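Local coordinates for protein phenylacetaldehyde dehydrogenase (Burkholderia cenocepacia, PDB 4O5H) that probably oxidises phenylacetaldehyde to phenylacetic acid with NAD+ as the electron acceptor, as a member of the aldehyde dehydrogenase family, at residues A[334-348]-A[389-402]. Sequence-based numbering, arbitrary orientation.
Sequences IERVAKIAASLKIGP and IDGPGFFVEPTVLV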
loop_
_atom_site.group_PDB
_atom_site.type_symbol
_atom_site.label_atom_id
_atom_site.label_comp_id
_atom_site.label_asym_id
_atom_site.label_seq_id
_atom_site.Cartn_x
_atom_site.Cartn_y
_atom_site.Cartn_z
ATOM N N ILE A 334 33.311 3.196 -22.149
ATOM C CA ILE A 334 33.965 3.012 -20.883
ATOM C C ILE A 334 35.285 3.798 -20.775
ATOM O O ILE A 334 35.610 4.377 -19.716
ATOM C CB ILE A 334 34.130 1.500 -20.558
ATOM C CG1 ILE A 334 33.949 1.246 -19.094
ATOM C CG2 ILE A 334 35.508 0.999 -20.952
ATOM C CD1 ILE A 334 32.525 1.516 -18.633
ATOM N N GLU A 335 36.043 3.840 -21.858
ATOM C CA GLU A 335 37.253 4.638 -21.884
ATOM C C GLU A 335 36.899 6.080 -21.540
ATOM O O GLU A 335 37.520 6.685 -20.673
ATOM C CB GLU A 335 37.883 4.506 -23.232
ATOM C CG GLU A 335 39.105 5.368 -23.519
ATOM C CD GLU A 335 39.266 5.674 -25.017
ATOM O OE1 GLU A 335 38.570 6.553 -25.608
ATOM O OE2 GLU A 335 40.113 5.009 -25.620
ATOM N N ARG A 336 35.856 6.593 -22.168
ATOM C CA ARG A 336 35.413 7.956 -21.904
ATOM C C ARG A 336 34.899 8.152 -20.472
ATOM O O ARG A 336 35.187 9.173 -19.855
ATOM C CB ARG A 336 34.343 8.390 -22.895
ATOM C CG ARG A 336 34.862 8.615 -24.307
ATOM C CD ARG A 336 33.682 8.663 -25.271
ATOM N NE ARG A 336 34.068 9.101 -26.600
ATOM C CZ ARG A 336 34.665 8.326 -27.495
ATOM N NH1 ARG A 336 34.965 7.053 -27.219
ATOM N NH2 ARG A 336 34.978 8.821 -28.683
ATOM N N VAL A 337 34.131 7.189 -19.966
ATOM C CA VAL A 337 33.602 7.277 -18.574
ATOM C C VAL A 337 34.728 7.297 -17.529
ATOM O O VAL A 337 34.709 8.078 -16.599
ATOM C CB VAL A 337 32.644 6.104 -18.290
ATOM C CG1 VAL A 337 32.324 6.012 -16.824
ATOM C CG2 VAL A 337 31.370 6.225 -19.137
ATOM N N ALA A 338 35.740 6.462 -17.710
ATOM C CA ALA A 338 36.907 6.479 -16.819
ATOM C C ALA A 338 37.633 7.828 -16.833
ATOM O O ALA A 338 38.087 8.307 -15.779
ATOM C CB ALA A 338 37.865 5.383 -17.209
ATOM N N LYS A 339 37.799 8.428 -18.019
ATOM C CA LYS A 339 38.453 9.750 -18.122
ATOM C C LYS A 339 37.622 10.780 -17.356
ATOM O O LYS A 339 38.170 11.601 -16.641
ATOM C CB LYS A 339 38.666 10.191 -19.584
ATOM N N ILE A 340 36.293 10.721 -17.501
ATOM C CA ILE A 340 35.403 11.639 -16.789
ATOM C C ILE A 340 35.560 11.441 -15.278
ATOM O O ILE A 340 35.745 12.398 -14.543
ATOM C CB ILE A 340 33.927 11.477 -17.224
ATOM C CG1 ILE A 340 33.763 11.977 -18.661
ATOM C CG2 ILE A 340 32.978 12.250 -16.294
ATOM C CD1 ILE A 340 32.542 11.449 -19.402
ATOM N N ALA A 341 35.500 10.193 -14.829
ATOM C CA ALA A 341 35.640 9.890 -13.427
ATOM C C ALA A 341 36.923 10.463 -12.808
ATOM O O ALA A 341 36.898 11.075 -11.730
ATOM C CB ALA A 341 35.595 8.385 -13.226
ATOM N N ALA A 342 38.043 10.232 -13.483
ATOM C CA ALA A 342 39.355 10.672 -12.994
ATOM C C ALA A 342 39.480 12.175 -13.049
ATOM O O ALA A 342 40.258 12.744 -12.295
ATOM C CB ALA A 342 40.489 10.035 -13.797
ATOM N N SER A 343 38.699 12.829 -13.900
ATOM C CA SER A 343 38.752 14.293 -13.979
ATOM C C SER A 343 37.891 15.018 -12.917
ATOM O O SER A 343 38.003 16.229 -12.774
ATOM C CB SER A 343 38.329 14.753 -15.371
ATOM O OG SER A 343 36.883 14.686 -15.492
ATOM N N LEU A 344 36.994 14.330 -12.233
ATOM C CA LEU A 344 36.064 15.032 -11.335
ATOM C C LEU A 344 36.806 15.625 -10.143
ATOM O O LEU A 344 37.613 14.940 -9.503
ATOM C CB LEU A 344 34.955 14.110 -10.843
ATOM C CG LEU A 344 34.014 13.558 -11.904
ATOM C CD1 LEU A 344 33.114 12.488 -11.319
ATOM C CD2 LEU A 344 33.195 14.676 -12.505
ATOM N N LYS A 345 36.519 16.894 -9.852
ATOM C CA LYS A 345 37.163 17.589 -8.741
ATOM C C LYS A 345 36.567 17.170 -7.382
ATOM O O LYS A 345 35.366 17.369 -7.141
ATOM C CB LYS A 345 37.028 19.094 -8.936
ATOM C CG LYS A 345 37.732 19.929 -7.882
ATOM C CD LYS A 345 39.230 19.895 -8.030
ATOM C CE LYS A 345 39.908 20.902 -7.096
ATOM N NZ LYS A 345 39.773 20.444 -5.687
ATOM N N ILE A 346 37.417 16.587 -6.536
ATOM C CA ILE A 346 37.013 16.075 -5.251
ATOM C C ILE A 346 37.361 17.128 -4.200
ATOM O O ILE A 346 38.478 17.630 -4.192
ATOM C CB ILE A 346 37.738 14.772 -4.908
ATOM C CG1 ILE A 346 37.466 13.714 -5.960
ATOM C CG2 ILE A 346 37.294 14.271 -3.540
ATOM C CD1 ILE A 346 38.321 12.471 -5.783
ATOM N N GLY A 347 36.411 17.483 -3.351
ATOM C CA GLY A 347 36.687 18.536 -2.374
ATOM C C GLY A 347 35.515 18.843 -1.465
ATOM O O GLY A 347 34.465 18.202 -1.551
ATOM N N PRO A 348 35.677 19.832 -0.607
ATOM C CA PRO A 348 34.571 20.273 0.240
ATOM C C PRO A 348 33.421 20.883 -0.559
ATOM O O PRO A 348 33.623 21.601 -1.551
ATOM C CB PRO A 348 35.204 21.303 1.164
ATOM C CG PRO A 348 36.536 21.626 0.609
ATOM C CD PRO A 348 36.923 20.587 -0.373
ATOM N N ILE A 389 40.856 8.241 0.313
ATOM C CA ILE A 389 41.758 9.363 0.231
ATOM C C ILE A 389 42.073 9.706 1.674
ATOM O O ILE A 389 41.163 9.750 2.500
ATOM C CB ILE A 389 40.851 10.386 -0.457
ATOM C CG1 ILE A 389 40.714 10.064 -1.965
ATOM C CG2 ILE A 389 41.351 11.769 -0.263
ATOM C CD1 ILE A 389 39.576 10.816 -2.614
ATOM N N ASP A 390 43.323 9.992 1.978
ATOM C CA ASP A 390 43.731 10.428 3.316
ATOM C C ASP A 390 43.109 11.751 3.748
ATOM O O ASP A 390 42.669 12.546 2.924
ATOM C CB ASP A 390 45.257 10.547 3.417
ATOM C CG ASP A 390 45.950 9.200 3.344
ATOM O OD1 ASP A 390 45.246 8.172 3.331
ATOM O OD2 ASP A 390 47.180 9.171 3.267
ATOM N N GLY A 391 43.056 11.946 5.043
ATOM C CA GLY A 391 42.586 13.180 5.656
ATOM C C GLY A 391 41.353 12.890 6.483
ATOM O O GLY A 391 40.874 11.746 6.503
ATOM N N PRO A 392 40.864 13.897 7.191
ATOM C CA PRO A 392 39.796 13.676 8.163
ATOM C C PRO A 392 38.374 13.684 7.607
ATOM O O PRO A 392 37.480 13.288 8.341
ATOM C CB PRO A 392 39.955 14.861 9.142
ATOM C CG PRO A 392 40.536 15.936 8.315
ATOM C CD PRO A 392 41.454 15.241 7.342
ATOM N N GLY A 393 38.151 14.145 6.359
ATOM C CA GLY A 393 36.841 14.072 5.706
ATOM C C GLY A 393 36.605 12.653 5.254
ATOM O O GLY A 393 37.493 11.817 5.409
ATOM N N PHE A 394 35.400 12.359 4.761
ATOM C CA PHE A 394 35.047 10.985 4.413
ATOM C C PHE A 394 35.024 10.788 2.891
ATOM O O PHE A 394 34.046 10.320 2.300
ATOM C CB PHE A 394 33.729 10.582 5.072
ATOM C CG PHE A 394 33.643 10.961 6.512
ATOM C CD1 PHE A 394 34.639 10.560 7.399
ATOM C CD2 PHE A 394 32.599 11.729 6.989
ATOM C CE1 PHE A 394 34.574 10.900 8.748
ATOM C CE2 PHE A 394 32.527 12.071 8.331
ATOM C CZ PHE A 394 33.494 11.655 9.211
ATOM N N PHE A 395 36.150 11.079 2.256
ATOM C CA PHE A 395 36.243 11.128 0.809
ATOM C C PHE A 395 36.606 9.763 0.219
ATOM O O PHE A 395 37.425 9.029 0.788
ATOM C CB PHE A 395 37.313 12.146 0.411
ATOM C CG PHE A 395 36.903 13.577 0.626
ATOM C CD1 PHE A 395 36.117 14.242 -0.304
ATOM C CD2 PHE A 395 37.355 14.270 1.743
ATOM C CE1 PHE A 395 35.775 15.575 -0.137
ATOM C CE2 PHE A 395 37.001 15.584 1.921
ATOM C CZ PHE A 395 36.208 16.239 0.980
ATOM N N VAL A 396 36.004 9.471 -0.926
ATOM C CA VAL A 396 36.267 8.288 -1.710
ATOM C C VAL A 396 36.311 8.658 -3.187
ATOM O O VAL A 396 35.558 9.526 -3.643
ATOM C CB VAL A 396 35.124 7.291 -1.500
ATOM C CG1 VAL A 396 35.242 6.142 -2.486
ATOM C CG2 VAL A 396 35.150 6.790 -0.068
ATOM N N GLU A 397 37.260 8.071 -3.922
ATOM C CA GLU A 397 37.400 8.328 -5.371
ATOM C C GLU A 397 36.253 7.773 -6.192
ATOM O O GLU A 397 35.783 6.668 -5.911
ATOM C CB GLU A 397 38.642 7.664 -5.885
ATOM C CG GLU A 397 39.906 8.240 -5.313
ATOM C CD GLU A 397 41.109 7.585 -5.911
ATOM O OE1 GLU A 397 41.027 6.398 -6.319
ATOM O OE2 GLU A 397 42.132 8.282 -5.968
ATOM N N PRO A 398 35.764 8.540 -7.169
ATOM C CA PRO A 398 34.846 7.988 -8.135
ATOM C C PRO A 398 35.508 6.770 -8.734
ATOM O O PRO A 398 36.639 6.851 -9.193
ATOM C CB PRO A 398 34.697 9.084 -9.182
ATOM C CG PRO A 398 35.040 10.330 -8.469
ATOM C CD PRO A 398 36.080 9.947 -7.461
ATOM N N THR A 399 34.790 5.656 -8.732
ATOM C CA THR A 399 35.347 4.374 -9.048
ATOM C C THR A 399 34.545 3.654 -10.128
ATOM O O THR A 399 33.304 3.581 -10.065
ATOM C CB THR A 399 35.407 3.539 -7.761
ATOM O OG1 THR A 399 36.269 4.201 -6.847
ATOM C CG2 THR A 399 35.958 2.182 -8.016
ATOM N N VAL A 400 35.246 3.159 -11.148
ATOM C CA VAL A 400 34.619 2.384 -12.217
ATOM C C VAL A 400 35.263 1.011 -12.271
ATOM O O VAL A 400 36.484 0.896 -12.440
ATOM C CB VAL A 400 34.812 3.055 -13.583
ATOM C CG1 VAL A 400 34.181 2.220 -14.707
ATOM C CG2 VAL A 400 34.184 4.446 -13.559
ATOM N N LEU A 401 34.448 -0.021 -12.079
ATOM C CA LEU A 401 34.893 -1.393 -12.084
ATOM C C LEU A 401 34.446 -2.095 -13.344
ATOM O O LEU A 401 33.280 -2.008 -13.740
ATOM C CB LEU A 401 34.345 -2.134 -10.866
ATOM C CG LEU A 401 34.727 -1.583 -9.479
ATOM C CD1 LEU A 401 34.074 -2.368 -8.367
ATOM C CD2 LEU A 401 36.235 -1.609 -9.336
ATOM N N VAL A 402 35.397 -2.807 -13.966
ATOM C CA VAL A 402 35.138 -3.647 -15.130
ATOM C C VAL A 402 35.598 -5.080 -14.858
ATOM O O VAL A 402 36.166 -5.367 -13.821
ATOM C CB VAL A 402 35.816 -3.108 -16.400
ATOM C CG1 VAL A 402 35.295 -1.720 -16.709
ATOM C CG2 VAL A 402 37.333 -3.103 -16.269
#
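Ile-346 sends its two branches to different partners among residues 389-402. CG1 lies anti to the carbonyl carbon (chi1 -59°), and the extended chain carries Ile-346 CD1 out to Ile-389 CD1, tip to tip at 3.8 Å, and to Pro-398 CD. The other branch passes alongside Phe-395, oblique to the ring: Ile-346 CG2 is 3.4 Å from Phe-395 CD1. The Gly-347 carbonyl lies broadside to the edge of this ring, with Gly-347 O in the ring plane, 3.3 Å from Phe-395 CE1; any electrostatic gain is probably weak.

Further back, the Pro-398 ring sits over the last turn of helix 330-343. Pro-398 CG is 3.8 Å from Ala-341 O and touches Leu-344 CD1, while Pro-398 CB faces Ala-341 CB. Strand 399-402 runs nearly antiparallel to helix segment 334-343, at 153°, with a closest approach of the axes of 8.7 Å. Val-400 CG2 meets Val-337 CG1 at 4.1 Å and Ala-341 CB at 4.2 Å; the two valine side chains are roughly perpendicular. Ile-334 and Val-402 lie alongside each other, pointing opposite ways.

The helix thus packs on the edge region of the family's seven-stranded mixed sheet, where antiparallel 381-384 is outermost, beside 399-402. Lys-345 and Gly-347 make backbone hydrogen bonds to Gln-355 and Ile-356, but toward residues 389-402 the contact is apolar packing, which sets no direction as hydrogen bonds would.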